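PDB 4EO0: attachment protein G3P from Enterobacteria phage Ike, which probably binds the host N-pilus from the tip of the filamentous phage at the start of infection, through its pilus-binding domain. Local coordinates for residues F72-N83 / I95-R105; T13-V21 / K33-A44. All coordinates share one frame; numbering follows the deposited sequence. Where two conformers were deposited one is given.

Contact 1: F72-N83 / I95-R105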
loop_
_atom_site.group_PDB
_atom_site.type_symbol
_atom_site.label_atom_id
_atom_site.label_comp_id
_atom_site.label_asym_id
_atom_site.label_seq_id
_atom_site.Cartn_x
_atom_site.Cartn_y
_atom_site.Cartn_z
ATOM N N PHE A 72 1.622 9.355 20.825
ATOM C CA PHE A 72 1.582 9.435 19.372
ATOM C C PHE A 72 0.874 8.245 18.813
ATOM O O PHE A 72 0.828 7.183 19.451
ATOM C CB PHE A 72 3.016 9.507 18.775
ATOM C CG PHE A 72 3.869 10.542 19.456
ATOM C CD1 PHE A 72 3.716 11.895 19.166
ATOM C CD2 PHE A 72 4.752 10.178 20.463
ATOM C CE1 PHE A 72 4.410 12.858 19.894
ATOM C CE2 PHE A 72 5.458 11.142 21.171
ATOM C CZ PHE A 72 5.301 12.470 20.863
ATOM N N ARG A 73 0.277 8.423 17.631
ATOM C CA ARG A 73 -0.370 7.331 16.945
ATOM C C ARG A 73 -0.316 7.516 15.469
ATOM O O ARG A 73 -0.206 8.640 14.971
ATOM C CB ARG A 73 -1.809 7.098 17.443
ATOM C CG ARG A 73 -2.786 8.134 16.945
ATOM C CD ARG A 73 -4.158 7.944 17.517
ATOM N NE ARG A 73 -5.079 8.844 16.844
ATOM C CZ ARG A 73 -6.387 8.888 17.054
ATOM N NH1 ARG A 73 -6.948 8.104 17.972
ATOM N NH2 ARG A 73 -7.141 9.746 16.383
ATOM N N LEU A 74 -0.481 6.404 14.766
ATOM C CA LEU A 74 -0.603 6.390 13.323
ATOM C C LEU A 74 -2.044 5.998 12.996
ATOM O O LEU A 74 -2.533 4.951 13.446
ATOM C CB LEU A 74 0.395 5.396 12.715
ATOM C CG LEU A 74 0.216 5.104 11.228
ATOM C CD1 LEU A 74 0.609 6.306 10.339
ATOM C CD2 LEU A 74 1.012 3.905 10.853
ATOM N N VAL A 75 -2.732 6.844 12.229
ATOM C CA VAL A 75 -4.081 6.537 11.798
ATOM C C VAL A 75 -3.934 6.189 10.326
ATOM O O VAL A 75 -3.552 7.055 9.535
ATOM C CB VAL A 75 -5.110 7.687 12.020
ATOM C CG1 VAL A 75 -6.481 7.319 11.428
ATOM C CG2 VAL A 75 -5.252 8.027 13.495
ATOM N N THR A 76 -4.214 4.922 9.956
ATOM C CA THR A 76 -4.076 4.440 8.582
ATOM C C THR A 76 -5.464 4.309 7.960
ATOM O O THR A 76 -6.372 3.845 8.644
ATOM C CB THR A 76 -3.328 3.088 8.582
ATOM O OG1 THR A 76 -2.138 3.169 9.375
ATOM C CG2 THR A 76 -2.950 2.627 7.199
ATOM N N GLY A 77 -5.589 4.666 6.687
ATOM C CA GLY A 77 -6.848 4.500 5.980
ATOM C C GLY A 77 -7.234 3.031 5.995
ATOM O O GLY A 77 -6.362 2.164 6.096
ATOM N N ASP A 78 -8.531 2.762 6.048
ATOM C CA ASP A 78 -9.060 1.391 6.089
ATOM C C ASP A 78 -8.775 0.651 4.789
ATOM O O ASP A 78 -8.467 -0.544 4.800
ATOM C CB ASP A 78 -10.581 1.411 6.359
ATOM C CG ASP A 78 -10.961 2.068 7.679
ATOM O OD1 ASP A 78 -10.187 1.939 8.649
ATOM O OD2 ASP A 78 -12.070 2.636 7.760
ATOM N N THR A 79 -8.881 1.356 3.682
ATOM C CA THR A 79 -8.713 0.810 2.332
ATOM C C THR A 79 -7.751 1.676 1.525
ATOM O O THR A 79 -7.563 2.862 1.827
ATOM C CB THR A 79 -10.085 0.681 1.620
ATOM O OG1 THR A 79 -10.704 1.970 1.527
ATOM C CG2 THR A 79 -11.027 -0.342 2.297
ATOM N N CYS A 80 -7.173 1.089 0.493
ATOM C CA CYS A 80 -6.233 1.779 -0.374
ATOM C C CYS A 80 -6.949 2.357 -1.553
ATOM O O CYS A 80 -8.094 1.987 -1.823
ATOM C CB CYS A 80 -5.142 0.821 -0.846
ATOM S SG CYS A 80 -3.958 0.379 0.436
ATOM N N VAL A 81 -6.236 3.235 -2.280
ATOM C CA VAL A 81 -6.594 3.767 -3.598
ATOM C C VAL A 81 -5.543 3.145 -4.529
ATOM O O VAL A 81 -4.339 3.179 -4.225
ATOM C CB VAL A 81 -6.618 5.301 -3.696
ATOM C CG1 VAL A 81 -6.844 5.760 -5.149
ATOM C CG2 VAL A 81 -7.683 5.866 -2.773
ATOM N N TYR A 82 -6.007 2.568 -5.633
ATOM C CA TYR A 82 -5.163 1.881 -6.610
ATOM C C TYR A 82 -5.112 2.609 -7.923
ATOM O O TYR A 82 -6.048 3.334 -8.260
ATOM C CB TYR A 82 -5.680 0.448 -6.861
ATOM C CG TYR A 82 -5.864 -0.364 -5.604
ATOM C CD1 TYR A 82 -7.021 -0.248 -4.838
ATOM C CD2 TYR A 82 -4.858 -1.215 -5.147
ATOM C CE1 TYR A 82 -7.179 -0.969 -3.651
ATOM C CE2 TYR A 82 -5.008 -1.943 -3.966
ATOM C CZ TYR A 82 -6.162 -1.800 -3.211
ATOM O OH TYR A 82 -6.338 -2.526 -2.062
ATOM N N ASN A 83 -4.041 2.395 -8.694
ATOM C CA ASN A 83 -3.925 2.989 -10.041
ATOM C C ASN A 83 -4.246 1.977 -11.155
ATOM O O ASN A 83 -3.851 2.167 -12.304
ATOM C CB ASN A 83 -2.547 3.635 -10.241
ATOM C CG ASN A 83 -1.405 2.650 -10.379
ATOM O OD1 ASN A 83 -1.530 1.468 -10.088
ATOM N ND2 ASN A 83 -0.264 3.114 -10.832
ATOM N N ILE A 95 0.617 -2.605 -10.220
ATOM C CA ILE A 95 -0.401 -1.721 -9.650
ATOM C C ILE A 95 0.169 -1.207 -8.346
ATOM O O ILE A 95 0.710 -1.989 -7.567
ATOM C CB ILE A 95 -1.768 -2.422 -9.423
ATOM C CG1 ILE A 95 -2.453 -2.708 -10.762
ATOM C CG2 ILE A 95 -2.713 -1.601 -8.527
ATOM C CD1 ILE A 95 -3.672 -3.657 -10.693
ATOM N N ARG A 96 0.009 0.094 -8.086
ATOM C CA ARG A 96 0.418 0.747 -6.853
ATOM C C ARG A 96 -0.806 0.820 -5.974
ATOM O O ARG A 96 -1.853 1.249 -6.445
ATOM C CB ARG A 96 0.862 2.174 -7.158
ATOM C CG ARG A 96 2.174 2.268 -7.897
ATOM C CD ARG A 96 2.563 3.711 -8.144
ATOM N NE ARG A 96 3.913 3.763 -8.710
ATOM C CZ ARG A 96 5.002 4.009 -7.990
ATOM N NH1 ARG A 96 4.900 4.282 -6.693
ATOM N NH2 ARG A 96 6.195 4.018 -8.566
ATOM N N ALA A 97 -0.685 0.370 -4.722
ATOM C CA ALA A 97 -1.718 0.467 -3.681
ATOM C C ALA A 97 -1.197 1.564 -2.764
ATOM O O ALA A 97 -0.091 1.458 -2.246
ATOM C CB ALA A 97 -1.828 -0.854 -2.910
ATOM N N GLN A 98 -1.953 2.641 -2.629
ATOM C CA GLN A 98 -1.563 3.748 -1.755
ATOM C C GLN A 98 -2.506 3.835 -0.576
ATOM O O GLN A 98 -3.730 3.842 -0.751
ATOM C CB GLN A 98 -1.537 5.093 -2.493
ATOM C CG GLN A 98 -0.301 5.277 -3.387
ATOM C CD GLN A 98 -0.347 6.508 -4.237
ATOM O OE1 GLN A 98 -1.199 7.394 -4.070
ATOM N NE2 GLN A 98 0.621 6.633 -5.122
ATOM N N VAL A 99 -1.939 3.890 0.641
ATOM C CA VAL A 99 -2.739 4.093 1.845
ATOM C C VAL A 99 -2.385 5.461 2.454
ATOM O O VAL A 99 -1.196 5.871 2.459
ATOM C CB VAL A 99 -2.651 2.910 2.863
ATOM C CG1 VAL A 99 -1.336 2.917 3.669
ATOM C CG2 VAL A 99 -3.866 2.916 3.814
ATOM N N GLU A 100 -3.379 6.128 3.049
ATOM C CA GLU A 100 -3.067 7.351 3.787
ATOM C C GLU A 100 -2.581 6.958 5.178
ATOM O O GLU A 100 -3.196 6.113 5.819
ATOM C CB GLU A 100 -4.298 8.283 3.908
ATOM C CG GLU A 100 -4.796 8.932 2.614
ATOM C CD GLU A 100 -5.896 9.949 2.835
ATOM O OE1 GLU A 100 -6.518 9.927 3.921
ATOM O OE2 GLU A 100 -6.138 10.777 1.927
ATOM N N GLY A 101 -1.463 7.533 5.611
ATOM C CA GLY A 101 -0.883 7.320 6.937
ATOM C C GLY A 101 -0.751 8.689 7.564
ATOM O O GLY A 101 -0.002 9.522 7.064
ATOM N N ASP A 102 -1.514 8.941 8.633
ATOM C CA ASP A 102 -1.568 10.205 9.345
ATOM C C ASP A 102 -0.913 10.034 10.703
ATOM O O ASP A 102 -1.446 9.355 11.584
ATOM C CB ASP A 102 -3.040 10.578 9.530
ATOM C CG ASP A 102 -3.286 11.971 10.067
ATOM O OD1 ASP A 102 -2.293 12.722 10.256
ATOM O OD2 ASP A 102 -4.464 12.325 10.268
ATOM N N ILE A 103 0.234 10.679 10.881
ATOM C CA ILE A 103 0.983 10.642 12.131
ATOM C C ILE A 103 0.423 11.733 13.026
ATOM O O ILE A 103 0.358 12.898 12.621
ATOM C CB ILE A 103 2.478 10.828 11.812
ATOM C CG1 ILE A 103 3.012 9.629 11.003
ATOM C CG2 ILE A 103 3.271 11.008 13.123
ATOM C CD1 ILE A 103 4.439 9.829 10.476
ATOM N N GLN A 104 -0.078 11.332 14.190
ATOM C CA GLN A 104 -0.736 12.249 15.113
ATOM C C GLN A 104 -0.123 12.291 16.504
ATOM O O GLN A 104 0.589 11.367 16.923
ATOM C CB GLN A 104 -2.235 11.871 15.244
ATOM C CG GLN A 104 -3.030 11.852 13.940
ATOM C CD GLN A 104 -4.483 11.534 14.130
ATOM O OE1 GLN A 104 -4.918 11.023 15.161
ATOM N NE2 GLN A 104 -5.265 11.778 13.096
ATOM N N ARG A 105 -0.423 13.381 17.231
ATOM C CA ARG A 105 0.015 13.555 18.610
ATOM C C ARG A 105 -1.166 14.003 19.465
ATOM O O ARG A 105 -2.082 14.658 18.970
ATOM C CB ARG A 105 1.196 14.536 18.735
ATOM C CG ARG A 105 0.815 16.014 18.707
ATOM C CD ARG A 105 2.041 16.879 18.735
ATOM N NE ARG A 105 1.697 18.290 18.613
ATOM C CZ ARG A 105 1.554 19.119 19.642
ATOM N NH1 ARG A 105 1.735 18.686 20.885
ATOM N NH2 ARG A 105 1.224 20.386 19.436
HETATM O O HOH W 1 -2.433 4.052 -5.922
#
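R73 reaches across to Q104 and holds its amide oxygen side-on: NE and NH2 each donate to OE1, NE at 2.8 Å. The oxygen lies nearly in the guanidinium plane, and amide and guanidinium are only 30° apart. R73 can do this because its CG sits between the backbone N and the carbonyl carbon (chi1 75°) and the rest of the chain runs straight out over the neighbouring strand. The other end of the amide is fixed too: Q104 NE2 donates to D102 OD2 at 3.0 Å, meeting the carboxylate from above its plane, while D102 OD1 is taken by S6. V75 packs against the same amide, its CG2 3.6 Å from Q104 CD. On this face a guanidinium, an amide and a carboxylate thus hold one another in a row, and W4 adds a cation-pi partner for R73.

F72, L74 and I103 point to the other face, where F72 and L74 meet helix 38-66. L74 CD1 rests 3.9 Å from G101 CA, where no side chain intervenes. Farther along, C80 SG lies 3.7 Å from V99 CB, and Y82 brings the CE2 corner of its ring to 3.5 Å from A97 CB. At the far end N83 folds its amide back (chi1 72°), and OD1 accepts from R96 N at 2.9 Å, the donor well above the carbonyl plane. A water bridges V81 O and R96 O.

Backbone bonds pair 72-76 antiparallel with 101-105 and, after a two-residue register shift, 81-82 with 97-98. This is an antiparallel sheet edge interrupted where the register shifts, and C80, in the interruption, is anchored by its disulfide to C45 of helix 38-66.

Contact 2: T13-V21 / K33-A44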
loop_
_atom_site.group_PDB
_atom_site.type_symbol
_atom_site.label_atom_id
_atom_site.label_comp_id
_atom_site.label_asym_id
_atom_site.label_seq_id
_atom_site.Cartn_x
_atom_site.Cartn_y
_atom_site.Cartn_z
ATOM N N THR A 13 3.137 3.216 0.159
ATOM C CA THR A 13 2.888 2.403 -1.014
ATOM C C THR A 13 3.246 0.941 -0.890
ATOM O O THR A 13 4.287 0.585 -0.333
ATOM C CB THR A 13 3.733 3.023 -2.166
ATOM O OG1 THR A 13 3.223 4.326 -2.424
ATOM C CG2 THR A 13 3.673 2.203 -3.488
ATOM N N GLY A 14 2.426 0.122 -1.544
ATOM C CA GLY A 14 2.640 -1.303 -1.756
ATOM C C GLY A 14 2.485 -1.580 -3.236
ATOM O O GLY A 14 1.790 -0.829 -3.932
ATOM N N PHE A 15 3.102 -2.649 -3.731
ATOM C CA PHE A 15 3.032 -2.967 -5.158
ATOM C C PHE A 15 2.494 -4.338 -5.438
ATOM O O PHE A 15 2.950 -5.310 -4.818
ATOM C CB PHE A 15 4.441 -2.880 -5.795
ATOM C CG PHE A 15 5.082 -1.515 -5.751
ATOM C CD1 PHE A 15 4.829 -0.578 -6.746
ATOM C CD2 PHE A 15 5.966 -1.175 -4.731
ATOM C CE1 PHE A 15 5.435 0.683 -6.710
ATOM C CE2 PHE A 15 6.556 0.099 -4.683
ATOM C CZ PHE A 15 6.283 1.017 -5.672
ATOM N N ALA A 16 1.598 -4.435 -6.452
ATOM C CA ALA A 16 1.114 -5.727 -6.976
ATOM C C ALA A 16 1.835 -5.858 -8.309
ATOM O O ALA A 16 1.687 -4.992 -9.165
ATOM C CB ALA A 16 -0.398 -5.705 -7.195
ATOM N N ILE A 17 2.658 -6.895 -8.466
ATOM C CA ILE A 17 3.462 -7.113 -9.674
ATOM C C ILE A 17 2.873 -8.250 -10.515
ATOM O O ILE A 17 2.546 -9.301 -9.969
ATOM C CB ILE A 17 4.976 -7.295 -9.314
ATOM C CG1 ILE A 17 5.540 -5.991 -8.718
ATOM C CG2 ILE A 17 5.828 -7.736 -10.520
ATOM C CD1 ILE A 17 6.368 -6.182 -7.489
ATOM N N SER A 18 2.737 -8.038 -11.837
ATOM C CA SER A 18 2.190 -9.066 -12.736
ATOM C C SER A 18 3.020 -10.338 -12.793
ATOM O O SER A 18 4.249 -10.291 -12.688
ATOM C CB SER A 18 1.979 -8.528 -14.151
ATOM O OG SER A 18 3.217 -8.309 -14.815
ATOM N N LYS A 19 2.335 -11.477 -12.940
ATOM C CA LYS A 19 2.965 -12.791 -13.060
ATOM C C LYS A 19 2.656 -13.314 -14.451
ATOM O O LYS A 19 1.572 -13.039 -14.978
ATOM C CB LYS A 19 2.442 -13.742 -11.969
ATOM C CG LYS A 19 3.001 -13.405 -10.596
ATOM C CD LYS A 19 2.258 -14.084 -9.467
ATOM C CE LYS A 19 2.880 -13.729 -8.139
ATOM N NZ LYS A 19 2.084 -14.246 -6.999
ATOM N N THR A 20 3.626 -14.010 -15.078
ATOM C CA THR A 20 3.460 -14.560 -16.425
ATOM C C THR A 20 2.573 -15.799 -16.386
ATOM O O THR A 20 2.781 -16.672 -15.538
ATOM C CB THR A 20 4.825 -14.852 -17.073
ATOM O OG1 THR A 20 5.725 -13.779 -16.783
ATOM C CG2 THR A 20 4.727 -15.052 -18.588
ATOM N N VAL A 21 1.577 -15.863 -17.298
ATOM C CA VAL A 21 0.645 -16.995 -17.430
ATOM C C VAL A 21 0.555 -17.442 -18.890
ATOM O O VAL A 21 0.357 -16.613 -19.781
ATOM C CB VAL A 21 -0.748 -16.720 -16.776
ATOM C CG1 VAL A 21 -1.805 -17.741 -17.210
ATOM C CG2 VAL A 21 -0.642 -16.684 -15.250
ATOM N N LYS A 33 0.298 -14.225 -21.210
ATOM C CA LYS A 33 -0.363 -13.135 -20.480
ATOM C C LYS A 33 0.363 -12.739 -19.185
ATOM O O LYS A 33 1.042 -13.572 -18.576
ATOM C CB LYS A 33 -1.836 -13.484 -20.176
ATOM C CG LYS A 33 -2.741 -13.581 -21.407
ATOM C CD LYS A 33 -3.450 -12.267 -21.706
ATOM C CE LYS A 33 -4.432 -12.390 -22.845
ATOM N NZ LYS A 33 -5.237 -11.152 -23.001
ATOM N N GLU A 34 0.187 -11.476 -18.756
ATOM C CA GLU A 34 0.749 -10.926 -17.511
ATOM C C GLU A 34 -0.440 -10.596 -16.620
ATOM O O GLU A 34 -1.225 -9.708 -16.961
ATOM C CB GLU A 34 1.639 -9.713 -17.793
ATOM C CG GLU A 34 2.964 -10.109 -18.423
ATOM C CD GLU A 34 3.935 -10.854 -17.530
ATOM O OE1 GLU A 34 3.947 -10.613 -16.301
ATOM O OE2 GLU A 34 4.723 -11.652 -18.081
ATOM N N VAL A 35 -0.586 -11.362 -15.507
ATOM C CA VAL A 35 -1.741 -11.332 -14.602
ATOM C C VAL A 35 -1.510 -10.715 -13.205
ATOM O O VAL A 35 -0.532 -11.034 -12.529
ATOM C CB VAL A 35 -2.356 -12.763 -14.488
ATOM C CG1 VAL A 35 -3.728 -12.747 -13.814
ATOM C CG2 VAL A 35 -2.449 -13.446 -15.851
ATOM N N ILE A 36 -2.478 -9.888 -12.760
ATOM C CA ILE A 36 -2.552 -9.306 -11.432
ATOM C C ILE A 36 -3.958 -9.710 -10.933
ATOM O O ILE A 36 -4.948 -9.484 -11.631
ATOM C CB ILE A 36 -2.309 -7.788 -11.337
ATOM C CG1 ILE A 36 -0.916 -7.429 -11.882
ATOM C CG2 ILE A 36 -2.435 -7.353 -9.863
ATOM C CD1 ILE A 36 -0.518 -5.945 -11.823
ATOM N N THR A 37 -4.031 -10.329 -9.748
ATOM C CA THR A 37 -5.320 -10.759 -9.198
ATOM C C THR A 37 -5.788 -9.771 -8.128
ATOM O O THR A 37 -4.999 -8.947 -7.650
ATOM C CB THR A 37 -5.197 -12.153 -8.547
ATOM O OG1 THR A 37 -4.454 -11.997 -7.330
ATOM C CG2 THR A 37 -4.573 -13.208 -9.466
ATOM N N GLN A 38 -7.059 -9.906 -7.694
ATOM C CA GLN A 38 -7.610 -9.096 -6.620
ATOM C C GLN A 38 -6.870 -9.369 -5.306
ATOM O O GLN A 38 -6.603 -8.432 -4.572
ATOM C CB GLN A 38 -9.116 -9.318 -6.461
ATOM C CG GLN A 38 -9.776 -8.424 -5.415
ATOM C CD GLN A 38 -9.561 -6.939 -5.653
ATOM O OE1 GLN A 38 -9.644 -6.434 -6.777
ATOM N NE2 GLN A 38 -9.253 -6.208 -4.596
ATOM N N ALA A 39 -6.510 -10.631 -5.031
ATOM C CA ALA A 39 -5.745 -11.020 -3.839
ATOM C C ALA A 39 -4.390 -10.329 -3.828
ATOM O O ALA A 39 -3.929 -9.913 -2.765
ATOM C CB ALA A 39 -5.569 -12.523 -3.781
ATOM N N ASP A 40 -3.779 -10.149 -5.020
ATOM C CA ASP A 40 -2.537 -9.381 -5.132
ATOM C C ASP A 40 -2.720 -7.930 -4.695
ATOM O O ASP A 40 -1.788 -7.377 -4.115
ATOM C CB ASP A 40 -1.998 -9.369 -6.572
ATOM C CG ASP A 40 -1.534 -10.701 -7.102
ATOM O OD1 ASP A 40 -1.162 -11.567 -6.282
ATOM O OD2 ASP A 40 -1.440 -10.838 -8.333
ATOM N N LEU A 41 -3.895 -7.317 -4.965
ATOM C CA LEU A 41 -4.158 -5.910 -4.599
ATOM C C LEU A 41 -4.260 -5.771 -3.081
ATOM O O LEU A 41 -3.704 -4.824 -2.503
ATOM C CB LEU A 41 -5.432 -5.347 -5.281
ATOM C CG LEU A 41 -5.276 -4.686 -6.667
ATOM C CD1 LEU A 41 -5.028 -5.693 -7.746
ATOM C CD2 LEU A 41 -6.542 -3.943 -7.076
ATOM N N THR A 42 -4.946 -6.740 -2.438
ATOM C CA THR A 42 -5.124 -6.783 -0.994
ATOM C C THR A 42 -3.763 -6.892 -0.327
ATOM O O THR A 42 -3.518 -6.170 0.623
ATOM C CB THR A 42 -6.121 -7.888 -0.595
ATOM O OG1 THR A 42 -7.417 -7.475 -0.998
ATOM C CG2 THR A 42 -6.134 -8.164 0.917
ATOM N N THR A 43 -2.874 -7.778 -0.842
ATOM C CA THR A 43 -1.516 -7.943 -0.312
ATOM C C THR A 43 -0.753 -6.657 -0.458
ATOM O O THR A 43 -0.081 -6.252 0.496
ATOM C CB THR A 43 -0.838 -9.136 -0.990
ATOM O OG1 THR A 43 -1.605 -10.288 -0.663
ATOM C CG2 THR A 43 0.626 -9.348 -0.523
ATOM N N ALA A 44 -0.830 -6.015 -1.645
ATOM C CA ALA A 44 -0.148 -4.748 -1.907
ATOM C C ALA A 44 -0.638 -3.662 -0.931
ATOM O O ALA A 44 0.184 -2.908 -0.424
ATOM C CB ALA A 44 -0.388 -4.322 -3.345
HETATM O O HOH W 2 1.439 -10.678 -8.151
#
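S18 and T20 both hand their hydroxyl protons to the carboxylate of E34, one to each oxygen: S18 OG lies 2.8 Å from E34 OE1, on its anti side, and T20 OG1 lies 2.7 Å from E34 OE2, on its syn side. E34 curls to meet them, bent at chi2 (-69°), so that its carboxylate turns back over the opposite strand. S18 OG has further hydrogen-bond partners in S92 OG and W93 N; with the carboxylate gripped twice and its donor S18 held in turn, E34 is probably fixed in rotation.

The backbone supplies the hairpin itself. K19 and V35 exchange a pair of hydrogen bonds, as do V21 and K33, with T20 facing E34 as the non-hydrogen-bonded pair between.

V21 CG2 meets V35 CG2 within the hairpin, and further apolar contacts form where the second segment leaves the sheet. A16 CB nestles 3.7 Å from I36 CG2 and 4.1 Å from A44 CB, with D40 CB close by, while I36 CG1 runs alongside S18, 3.6 Å from its CA. G14 lets the helix come closer still: its CA lies 3.2 Å from A44 O in a CA-H...O contact.

At the helix start, T37 and D40 form a capping box. K19 NZ stays 4.3 Å from D40 OD1, beyond a salt bridge, though the opposite charges may attract.

Strand 12-24 thus pairs with strand 30-36 at one end and lies against the start of helix 38-66 at the other, while strand 94-106 flanks its 14-16 portion and strand 87-89 flanks 30-36.

From the N terminus, contact 2 comes first: strand 12-24 turns back as strand 30-36, closing the loop 22-32, and the chain then enters helix 38-66. That helix carries it to strand 72-76, where contact 1 opens; the latter closes round residues 84-94. The two follow in series, neither enclosing nor crossing the other, their centres about 19 Å apart. They are joined side by side, because strand 94-106 also pairs with strand 12-24: I95 N probably bonds A16 O, and A97 N probably bonds G14 O. The helix is a second tie, since Y82 packs against L41.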